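Local coordinates for ferric uptake regulation protein (Pseudomonas aeruginosa, PDB 1MZB), which probably acts as a dimeric, metal-responsive DNA-binding regulator that controls genes for iron uptake and homeostasis, at residues 92-95 against 96-99; 106-109 against 110-114; 114-118 against 119-123. All coordinates share one frame; numbering follows the deposited sequence.

Overall arrangement
Contact 1, the turn between strands 90-94 and 100-103, stands apart, its nearest atoms about 9 Å from contact 2 and about 17 Å from contact 3; Gly98 lies about 8 Å from a bound zinc ion. Contact 2 lies on helix 106-117 and contact 3 closes its C-terminal end. Contacts 2 and 3 share Glu114, have centres about 11 Å apart and touch where Gln112 CB meets Leu123 CD2 at 4.1 Å; both also reach the second subunit. Contact 2 supplies Glu109 to the zinc site of His88, Asp90 and His126, and the side chain of Leu123 lies about 8 Å from the same ion. Glu107, also in contact 2, binds another zinc ion.

Contact 1: 92-95 against 96-99; sequences MVCV and DTGE
Cys94 and Glu99 close a beta hairpin whose four-residue loop, Val95 to Gly98, joins strand 90-94 to strand 100-103. The closing bond runs from Cys94 N to Glu99 O at 2.8 Å; it is almost straight (173°) and lies in the carbonyl plane. The same oxygen also meets the CA of Val93 at 3.4 Å in a CA-H...O contact, so one oxygen receives a strong bond from Cys94 and a weaker contact from Val93.

The side chain of Cys94 leans over the loop. Its CB rests against Thr97 OG1 at 3.3 Å. From there SG turns anti to the carbonyl carbon (chi1 -69°), which carries the sulfur over the base of Glu99, where it meets CB at 3.9 Å; Glu99 OE1 lies a little farther from the sulfur. The short side chain is well matched to this spot: CB fits beside the Thr97 hydroxyl and the single sulfur lies against Glu99 CB.

On the inner side, Cys94 O receives Gly98 N at 2.7 Å, with the donor nearly in line with the C=O bond, and a weak bond from Thr97 N. Glycine fits position 98 because the backbone there has a positive phi (86°), at which a CB would crowd the preceding carbonyl oxygen. Val95 and Asp96 point the same way at the bend, with Asp96 OD1 3.5 Å from Val95 CG2. The aspartate carboxylate also forms a salt bridge with Arg133, tying the exposed loop to the chain just after strand 129-132. Threonine completes the turn as an ST turn: its hydroxyl oxygen, Thr97 OG1, accepts Glu99 N at 3.1 Å.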
ATOM      1  N   MET A  92       7.545  -5.000  -9.853  1.00 26.32           N
ATOM      2  CA  MET A  92       7.808  -5.559 -11.165  1.00 26.87           C
ATOM      3  C   MET A  92       8.976  -4.670 -11.675  1.00 26.81           C
ATOM      4  O   MET A  92       8.992  -3.446 -11.452  1.00 28.83           O
ATOM      5  CB  MET A  92       6.611  -5.381 -12.101  1.00 27.07           C
ATOM      6  CG  MET A  92       5.601  -6.475 -11.911  1.00 33.04           C
ATOM      7  SD  MET A  92       4.157  -6.150 -12.864  1.00 38.01           S
ATOM      8  CE  MET A  92       4.813  -5.965 -14.388  1.00 38.28           C
ATOM      9  N   VAL A  93       9.977  -5.292 -12.287  1.00 26.97           N
ATOM     10  CA  VAL A  93      11.113  -4.522 -12.813  1.00 27.06           C
ATOM     11  C   VAL A  93      11.268  -4.859 -14.299  1.00 27.09           C
ATOM     12  O   VAL A  93      11.367  -6.037 -14.665  1.00 25.66           O
ATOM     13  CB  VAL A  93      12.407  -4.899 -12.072  1.00 26.99           C
ATOM     14  CG1 VAL A  93      13.572  -4.060 -12.589  1.00 30.53           C
ATOM     15  CG2 VAL A  93      12.241  -4.649 -10.589  1.00 28.36           C
ATOM     16  N   CYS A  94      11.281  -3.829 -15.141  1.00 29.08           N
ATOM     17  CA  CYS A  94      11.441  -3.989 -16.591  1.00 30.75           C
ATOM     18  C   CYS A  94      12.924  -4.222 -16.795  1.00 29.34           C
ATOM     19  O   CYS A  94      13.732  -3.321 -16.603  1.00 28.82           O
ATOM     20  CB  CYS A  94      10.996  -2.720 -17.306  1.00 32.69           C
ATOM     21  SG  CYS A  94       9.234  -2.504 -17.182  1.00 42.12           S
ATOM     22  N   VAL A  95      13.277  -5.440 -17.185  1.00 26.78           N
ATOM     23  CA  VAL A  95      14.672  -5.783 -17.310  1.00 30.04           C
ATOM     24  C   VAL A  95      15.425  -4.952 -18.310  1.00 28.80           C
ATOM     25  O   VAL A  95      16.571  -4.612 -18.083  1.00 30.08           O
ATOM     26  CB  VAL A  95      14.885  -7.282 -17.663  1.00 29.84           C
ATOM     27  CG1 VAL A  95      14.194  -8.179 -16.637  1.00 31.99           C
ATOM     28  CG2 VAL A  95      14.373  -7.577 -19.047  1.00 32.77           C
ATOM     29  N   ASP A  96      14.767  -4.596 -19.403  1.00 29.40           N
ATOM     30  CA  ASP A  96      15.472  -3.854 -20.435  1.00 31.07           C
ATOM     31  C   ASP A  96      15.684  -2.374 -20.152  1.00 30.78           C
ATOM     32  O   ASP A  96      16.676  -1.790 -20.579  1.00 29.60           O
ATOM     33  CB  ASP A  96      14.731  -4.058 -21.768  1.00 32.67           C
ATOM     34  CG  ASP A  96      14.811  -5.499 -22.255  1.00 35.61           C
ATOM     35  OD1 ASP A  96      15.818  -6.175 -21.952  1.00 38.97           O
ATOM     36  OD2 ASP A  96      13.871  -5.966 -22.950  1.00 42.06           O
ATOM     37  N   THR A  97      14.763  -1.774 -19.413  1.00 31.41           N
ATOM     38  CA  THR A  97      14.845  -0.350 -19.107  1.00 31.69           C
ATOM     39  C   THR A  97      15.176   0.004 -17.643  1.00 31.52           C
ATOM     40  O   THR A  97      15.581   1.137 -17.334  1.00 31.64           O
ATOM     41  CB  THR A  97      13.527   0.328 -19.438  1.00 33.52           C
ATOM     42  OG1 THR A  97      12.517  -0.109 -18.505  1.00 32.01           O
ATOM     43  CG2 THR A  97      13.088  -0.045 -20.865  1.00 33.89           C
ATOM     44  N   GLY A  98      14.952  -0.946 -16.747  1.00 31.34           N
ATOM     45  CA  GLY A  98      15.184  -0.686 -15.330  1.00 30.02           C
ATOM     46  C   GLY A  98      13.946  -0.054 -14.666  1.00 30.88           C
ATOM     47  O   GLY A  98      13.971   0.172 -13.451  1.00 30.28           O
ATOM     48  N   GLU A  99      12.864   0.170 -15.425  1.00 30.17           N
ATOM     49  CA  GLU A  99      11.654   0.791 -14.852  1.00 30.33           C
ATOM     50  C   GLU A  99      11.094  -0.119 -13.739  1.00 29.39           C
ATOM     51  O   GLU A  99      10.988  -1.340 -13.915  1.00 28.07           O
ATOM     52  CB  GLU A  99      10.558   0.983 -15.905  1.00 31.97           C
ATOM     53  CG  GLU A  99       9.377   1.788 -15.375  1.00 35.63           C
ATOM     54  CD  GLU A  99       8.151   1.805 -16.295  1.00 41.53           C
ATOM     55  OE1 GLU A  99       8.283   1.494 -17.502  1.00 42.81           O
ATOM     56  OE2 GLU A  99       7.050   2.155 -15.797  1.00 41.43           O
TER

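Contact 2: 106-109 against 110-114; sequences AEIE and KRQKE. With ZN (zinc ion), chain E; ZN (zinc ion), chain B.
Glu109 O is gripped twice: Lys113 N, one helical turn on, reaches it at 3.3 Å, and water 1 donates to it at 2.8 Å. That water also donates to Glu109 OE1 at 3.0 Å and accepts from Gln112 NE2 at 3.1 Å, bridging two side chains that run alongside each other with carboxylate and amide planes 76° apart. A turn about the CB-CG bond of Glu109 (chi2 -58°) brings OE2 to the zinc ion of chain B at 2.0 Å; His88, Asp90, His126 and water 2 fill out the site. Gln112 is a second-shell residue: Gln112 OE1 accepts from water 2 at 2.7 Å. Gln112 OE1 also passes 3.3 Å from Ile108 CG2. Glutamine works here because its amide offers an acceptor to water 2 and a donor to water 1. Another face of the helix offers Glu107, whose OE2 binds the zinc ion of chain E at 2.0 Å. Arg111 NH1 forms a salt bridge with Glu114 OE1, met from above the carboxylate plane. One side of the helix meets the second subunit: Lys110 NZ forms salt bridges with Glu8 (helix 4-11) and Asp85 of that subunit, and Ala106 packs on its Leu83 (strand 80-83).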
ATOM      1  N   ALA A 106      -3.569  -8.954  -3.348  1.00 33.87           N
ATOM      2  CA  ALA A 106      -4.093  -9.588  -2.138  1.00 33.07           C
ATOM      3  C   ALA A 106      -4.116 -11.123  -2.250  1.00 31.61           C
ATOM      4  O   ALA A 106      -3.938 -11.810  -1.258  1.00 30.72           O
ATOM      5  CB  ALA A 106      -5.512  -9.045  -1.829  1.00 33.94           C
ATOM      6  N   GLU A 107      -4.319 -11.662  -3.441  1.00 29.73           N
ATOM      7  CA  GLU A 107      -4.363 -13.119  -3.589  1.00 30.64           C
ATOM      8  C   GLU A 107      -3.010 -13.738  -3.217  1.00 30.15           C
ATOM      9  O   GLU A 107      -2.944 -14.684  -2.455  1.00 30.60           O
ATOM     10  CB  GLU A 107      -4.726 -13.497  -5.026  1.00 30.42           C
ATOM     11  CG  GLU A 107      -4.653 -15.007  -5.343  1.00 36.68           C
ATOM     12  CD  GLU A 107      -5.574 -15.841  -4.470  1.00 42.37           C
ATOM     13  OE1 GLU A 107      -6.628 -15.309  -4.056  1.00 45.35           O
ATOM     14  OE2 GLU A 107      -5.267 -17.029  -4.203  1.00 46.33           O
ATOM     15  N   ILE A 108      -1.931 -13.168  -3.739  1.00 28.89           N
ATOM     16  CA  ILE A 108      -0.589 -13.679  -3.434  1.00 28.34           C
ATOM     17  C   ILE A 108      -0.264 -13.477  -1.971  1.00 28.30           C
ATOM     18  O   ILE A 108       0.304 -14.348  -1.355  1.00 25.96           O
ATOM     19  CB  ILE A 108       0.482 -12.961  -4.262  1.00 29.97           C
ATOM     20  CG1 ILE A 108       0.415 -13.473  -5.691  1.00 33.74           C
ATOM     21  CG2 ILE A 108       1.881 -13.168  -3.658  1.00 30.84           C
ATOM     22  CD1 ILE A 108       1.378 -12.804  -6.599  1.00 35.41           C
ATOM     23  N   GLU A 109      -0.604 -12.316  -1.414  1.00 27.59           N
ATOM     24  CA  GLU A 109      -0.327 -12.075   0.002  1.00 28.04           C
ATOM     25  C   GLU A 109      -1.017 -13.111   0.897  1.00 29.55           C
ATOM     26  O   GLU A 109      -0.440 -13.586   1.880  1.00 28.96           O
ATOM     27  CB  GLU A 109      -0.800 -10.672   0.410  1.00 30.12           C
ATOM     28  CG  GLU A 109      -0.128  -9.504  -0.324  1.00 30.10           C
ATOM     29  CD  GLU A 109       1.385  -9.487  -0.172  1.00 31.77           C
ATOM     30  OE1 GLU A 109       1.889  -9.716   0.945  1.00 32.06           O
ATOM     31  OE2 GLU A 109       2.063  -9.213  -1.183  1.00 32.31           O
ATOM     32  N   LYS A 110      -2.265 -13.451   0.585  1.00 29.64           N
ATOM     33  CA  LYS A 110      -2.951 -14.416   1.426  1.00 32.36           C
ATOM     34  C   LYS A 110      -2.400 -15.819   1.170  1.00 30.90           C
ATOM     35  O   LYS A 110      -2.277 -16.612   2.104  1.00 30.07           O
ATOM     36  CB  LYS A 110      -4.470 -14.334   1.206  1.00 34.19           C
ATOM     37  CG  LYS A 110      -5.144 -13.158   1.982  1.00 40.96           C
ATOM     38  CD  LYS A 110      -6.555 -12.869   1.417  1.00 42.19           C
ATOM     39  CE  LYS A 110      -7.543 -12.256   2.411  1.00 45.63           C
ATOM     40  NZ  LYS A 110      -7.374 -10.821   2.781  1.00 42.55           N
ATOM     41  N   ARG A 111      -2.028 -16.110  -0.076  1.00 28.69           N
ATOM     42  CA  ARG A 111      -1.468 -17.433  -0.389  1.00 27.49           C
ATOM     43  C   ARG A 111      -0.120 -17.633   0.335  1.00 28.38           C
ATOM     44  O   ARG A 111       0.179 -18.740   0.800  1.00 27.79           O
ATOM     45  CB  ARG A 111      -1.301 -17.604  -1.893  1.00 26.69           C
ATOM     46  CG  ARG A 111      -0.709 -18.952  -2.283  1.00 28.54           C
ATOM     47  CD  ARG A 111      -1.726 -20.078  -2.011  1.00 32.17           C
ATOM     48  NE  ARG A 111      -1.217 -21.373  -2.448  1.00 31.29           N
ATOM     49  CZ  ARG A 111      -1.839 -22.522  -2.243  1.00 34.41           C
ATOM     50  NH1 ARG A 111      -3.015 -22.551  -1.606  1.00 34.41           N
ATOM     51  NH2 ARG A 111      -1.278 -23.643  -2.678  1.00 30.99           N
ATOM     52  N   GLN A 112       0.709 -16.584   0.390  1.00 26.44           N
ATOM     53  CA  GLN A 112       1.985 -16.649   1.118  1.00 27.31           C
ATOM     54  C   GLN A 112       1.725 -16.990   2.589  1.00 30.91           C
ATOM     55  O   GLN A 112       2.420 -17.821   3.166  1.00 31.33           O
ATOM     56  CB  GLN A 112       2.728 -15.312   1.054  1.00 24.98           C
ATOM     57  CG  GLN A 112       3.257 -15.041  -0.332  1.00 26.20           C
ATOM     58  CD  GLN A 112       3.849 -13.658  -0.509  1.00 31.62           C
ATOM     59  OE1 GLN A 112       4.450 -13.383  -1.538  1.00 31.89           O
ATOM     60  NE2 GLN A 112       3.669 -12.777   0.477  1.00 30.26           N
ATOM     61  N   LYS A 113       0.740 -16.330   3.195  1.00 30.35           N
ATOM     62  CA  LYS A 113       0.396 -16.603   4.604  1.00 33.79           C
ATOM     63  C   LYS A 113      -0.081 -18.043   4.792  1.00 34.66           C
ATOM     64  O   LYS A 113       0.266 -18.705   5.778  1.00 35.17           O
ATOM     65  CB  LYS A 113      -0.722 -15.666   5.081  1.00 33.89           C
ATOM     66  CG  LYS A 113      -0.271 -14.241   5.356  1.00 36.97           C
ATOM     67  CD  LYS A 113      -1.462 -13.371   5.669  1.00 37.33           C
ATOM     68  CE  LYS A 113      -1.103 -11.892   5.735  1.00 43.41           C
ATOM     69  NZ  LYS A 113      -2.382 -11.093   5.699  1.00 47.35           N
ATOM     70  N   GLU A 114      -0.879 -18.523   3.850  1.00 35.28           N
ATOM     71  CA  GLU A 114      -1.423 -19.876   3.928  1.00 38.03           C
ATOM     72  C   GLU A 114      -0.313 -20.928   3.862  1.00 37.36           C
ATOM     73  O   GLU A 114      -0.313 -21.879   4.642  1.00 36.98           O
ATOM     74  CB  GLU A 114      -2.455 -20.092   2.805  1.00 39.62           C
ATOM     75  CG  GLU A 114      -3.096 -21.491   2.768  1.00 46.73           C
ATOM     76  CD  GLU A 114      -4.199 -21.629   1.703  1.00 51.64           C
ATOM     77  OE1 GLU A 114      -4.154 -20.910   0.666  1.00 51.36           O
ATOM     78  OE2 GLU A 114      -5.103 -22.475   1.899  1.00 53.80           O
TER
HETATM   79 ZN    ZN E 204      -3.952 -17.751  -5.544  0.50 24.59          ZN
HETATM   80 ZN    ZN B 201       4.004  -8.773  -0.933  1.00 32.17          ZN
HETATM   81  O   HOH W   1       1.698 -12.050   2.750  1.00 33.74           O
HETATM   82  O   HOH W   2       4.352 -10.767  -2.017  1.00 30.36           O
HETATM   83  O   HOH W   3      -1.718 -16.912  -5.288  0.50  6.47           O

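Contact 3: 114-118 against 119-123; sequences EIVRE and RGFEL
The tight side of the turn forms where Val116 CG1 presses on Phe121 CB at 3.2 Å, the two side chains crossing at about a right angle. CG1 stands anti to the backbone N (chi1 174°), which turns this branch toward the returning chain and leaves CG2 to meet Leu123 CD1 more loosely, at 4.2 Å. A beta-branched residue is useful here, since its two methyls serve two partners. The backbone is gathered just as closely. Val116 O accepts Arg119 N and Phe121 N, each at 3.1 Å, from opposite faces of its carbonyl plane, and Gly120 N bonds to Arg117 O. The positive phi of Gly120 (93°), readily adopted by glycine, lets the chain reverse.

The other side is looser and wetter. Water 4 lies in the plane of the Arg117 guanidinium, at its edge, accepting from Arg117 NE at 3.2 Å and from Leu123 N at 3.1 Å; it links the arginine side chain to the backbone of the returning chain. The extended arginine chain carries NE to this water, while its CA makes a CA-H...O contact with Phe121 O. Arg119 is also exposed, its aliphatic part passing Ile115 O, and the Phe121 ring leads away from the helix although its CB is firmly packed. Arg117 also packs on Val4 of the second subunit.

With the bonds from Phe121 N to Val116 O and from Gly120 N to Arg117 O, the end of helix 106-117 is a Schellman motif, containing a type I turn from Arg117 to Gly120.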
ATOM      1  N   GLU A 114      -0.879 -18.523   3.850  1.00 35.28           N
ATOM      2  CA  GLU A 114      -1.423 -19.876   3.928  1.00 38.03           C
ATOM      3  C   GLU A 114      -0.313 -20.928   3.862  1.00 37.36           C
ATOM      4  O   GLU A 114      -0.313 -21.879   4.642  1.00 36.98           O
ATOM      5  CB  GLU A 114      -2.455 -20.092   2.805  1.00 39.62           C
ATOM      6  CG  GLU A 114      -3.096 -21.491   2.768  1.00 46.73           C
ATOM      7  CD  GLU A 114      -4.199 -21.629   1.703  1.00 51.64           C
ATOM      8  OE1 GLU A 114      -4.154 -20.910   0.666  1.00 51.36           O
ATOM      9  OE2 GLU A 114      -5.103 -22.475   1.899  1.00 53.80           O
ATOM     10  N   ILE A 115       0.621 -20.728   2.934  1.00 36.03           N
ATOM     11  CA  ILE A 115       1.771 -21.615   2.695  1.00 38.18           C
ATOM     12  C   ILE A 115       2.605 -21.742   3.967  1.00 37.65           C
ATOM     13  O   ILE A 115       2.990 -22.830   4.374  1.00 37.48           O
ATOM     14  CB  ILE A 115       2.718 -21.025   1.617  1.00 38.42           C
ATOM     15  CG1 ILE A 115       2.157 -21.253   0.218  1.00 44.27           C
ATOM     16  CG2 ILE A 115       4.113 -21.661   1.717  1.00 43.12           C
ATOM     17  CD1 ILE A 115       3.017 -20.626  -0.848  1.00 37.04           C
ATOM     18  N   VAL A 116       2.888 -20.600   4.571  1.00 35.20           N
ATOM     19  CA  VAL A 116       3.703 -20.542   5.771  1.00 37.97           C
ATOM     20  C   VAL A 116       2.978 -21.086   7.005  1.00 38.24           C
ATOM     21  O   VAL A 116       3.537 -21.873   7.764  1.00 39.52           O
ATOM     22  CB  VAL A 116       4.168 -19.081   5.978  1.00 37.68           C
ATOM     23  CG1 VAL A 116       4.899 -18.922   7.276  1.00 41.13           C
ATOM     24  CG2 VAL A 116       5.094 -18.692   4.795  1.00 36.79           C
ATOM     25  N   ARG A 117       1.725 -20.694   7.182  1.00 38.00           N
ATOM     26  CA  ARG A 117       0.957 -21.153   8.334  1.00 41.79           C
ATOM     27  C   ARG A 117       0.692 -22.655   8.322  1.00 42.68           C
ATOM     28  O   ARG A 117       0.696 -23.294   9.371  1.00 43.43           O
ATOM     29  CB  ARG A 117      -0.370 -20.391   8.410  1.00 41.99           C
ATOM     30  CG  ARG A 117      -0.168 -18.923   8.704  1.00 46.62           C
ATOM     31  CD  ARG A 117      -1.465 -18.136   8.752  1.00 48.28           C
ATOM     32  NE  ARG A 117      -1.183 -16.707   8.846  1.00 48.24           N
ATOM     33  CZ  ARG A 117      -2.113 -15.767   8.963  1.00 48.49           C
ATOM     34  NH1 ARG A 117      -3.401 -16.096   9.005  1.00 47.89           N
ATOM     35  NH2 ARG A 117      -1.757 -14.495   9.031  1.00 51.53           N
ATOM     36  N   GLU A 118       0.476 -23.220   7.145  1.00 44.72           N
ATOM     37  CA  GLU A 118       0.189 -24.644   7.063  1.00 46.41           C
ATOM     38  C   GLU A 118       1.474 -25.456   7.363  1.00 47.61           C
ATOM     39  O   GLU A 118       1.418 -26.673   7.563  1.00 49.13           O
ATOM     40  CB  GLU A 118      -0.516 -24.964   5.693  1.00 47.45           C
ATOM     41  CG  GLU A 118      -1.959 -24.226   5.548  1.00 47.46           C
ATOM     42  CD  GLU A 118      -2.842 -24.570   4.279  1.00 51.37           C
ATOM     43  OE1 GLU A 118      -2.237 -24.976   3.245  1.00 52.49           O
ATOM     44  OE2 GLU A 118      -4.132 -24.402   4.305  1.00 38.10           O
ATOM     45  N   ARG A 119       2.622 -24.773   7.453  1.00 47.41           N
ATOM     46  CA  ARG A 119       3.902 -25.425   7.788  1.00 48.13           C
ATOM     47  C   ARG A 119       4.297 -25.188   9.253  1.00 47.41           C
ATOM     48  O   ARG A 119       5.332 -25.690   9.705  1.00 48.20           O
ATOM     49  CB  ARG A 119       5.045 -24.915   6.899  1.00 49.40           C
ATOM     50  CG  ARG A 119       5.201 -25.627   5.563  1.00 50.69           C
ATOM     51  CD  ARG A 119       6.090 -24.780   4.667  1.00 50.90           C
ATOM     52  NE  ARG A 119       6.387 -25.371   3.365  1.00 52.43           N
ATOM     53  CZ  ARG A 119       7.303 -26.314   3.161  1.00 54.09           C
ATOM     54  NH1 ARG A 119       8.011 -26.796   4.182  1.00 53.59           N
ATOM     55  NH2 ARG A 119       7.560 -26.732   1.925  1.00 56.62           N
ATOM     56  N   GLY A 120       3.486 -24.408   9.969  1.00 46.68           N
ATOM     57  CA  GLY A 120       3.741 -24.111  11.368  1.00 45.37           C
ATOM     58  C   GLY A 120       4.526 -22.832  11.627  1.00 45.33           C
ATOM     59  O   GLY A 120       4.996 -22.596  12.751  1.00 45.48           O
ATOM     60  N   PHE A 121       4.671 -21.996  10.604  1.00 42.49           N
ATOM     61  CA  PHE A 121       5.427 -20.755  10.741  1.00 40.83           C
ATOM     62  C   PHE A 121       4.547 -19.524  10.746  1.00 39.56           C
ATOM     63  O   PHE A 121       3.359 -19.593  10.451  1.00 40.59           O
ATOM     64  CB  PHE A 121       6.410 -20.584   9.574  1.00 41.00           C
ATOM     65  CG  PHE A 121       7.531 -21.567   9.565  1.00 43.55           C
ATOM     66  CD1 PHE A 121       8.531 -21.513  10.530  1.00 46.05           C
ATOM     67  CD2 PHE A 121       7.604 -22.534   8.579  1.00 45.59           C
ATOM     68  CE1 PHE A 121       9.583 -22.412  10.503  1.00 48.53           C
ATOM     69  CE2 PHE A 121       8.648 -23.433   8.545  1.00 47.04           C
ATOM     70  CZ  PHE A 121       9.640 -23.374   9.507  1.00 48.63           C
ATOM     71  N   GLU A 122       5.169 -18.396  11.045  1.00 38.48           N
ATOM     72  CA  GLU A 122       4.523 -17.099  11.042  1.00 38.98           C
ATOM     73  C   GLU A 122       5.333 -16.310  10.016  1.00 37.66           C
ATOM     74  O   GLU A 122       6.551 -16.425   9.989  1.00 35.35           O
ATOM     75  CB  GLU A 122       4.682 -16.437  12.398  1.00 42.80           C
ATOM     76  CG  GLU A 122       3.733 -15.301  12.644  1.00 49.95           C
ATOM     77  CD  GLU A 122       3.767 -14.854  14.100  1.00 55.47           C
ATOM     78  OE1 GLU A 122       3.648 -15.729  14.994  1.00 56.72           O
ATOM     79  OE2 GLU A 122       3.912 -13.631  14.343  1.00 57.28           O
ATOM     80  N   LEU A 123       4.672 -15.519   9.179  1.00 36.27           N
ATOM     81  CA  LEU A 123       5.402 -14.748   8.194  1.00 35.44           C
ATOM     82  C   LEU A 123       5.915 -13.439   8.802  1.00 34.53           C
ATOM     83  O   LEU A 123       5.142 -12.571   9.240  1.00 37.18           O
ATOM     84  CB  LEU A 123       4.502 -14.506   6.970  1.00 34.94           C
ATOM     85  CG  LEU A 123       5.087 -13.884   5.709  1.00 36.93           C
ATOM     86  CD1 LEU A 123       6.276 -14.692   5.168  1.00 34.98           C
ATOM     87  CD2 LEU A 123       3.968 -13.837   4.670  1.00 39.19           C
TER
HETATM   88  O   HOH W   4       1.610 -15.089   9.190  1.00 42.15           O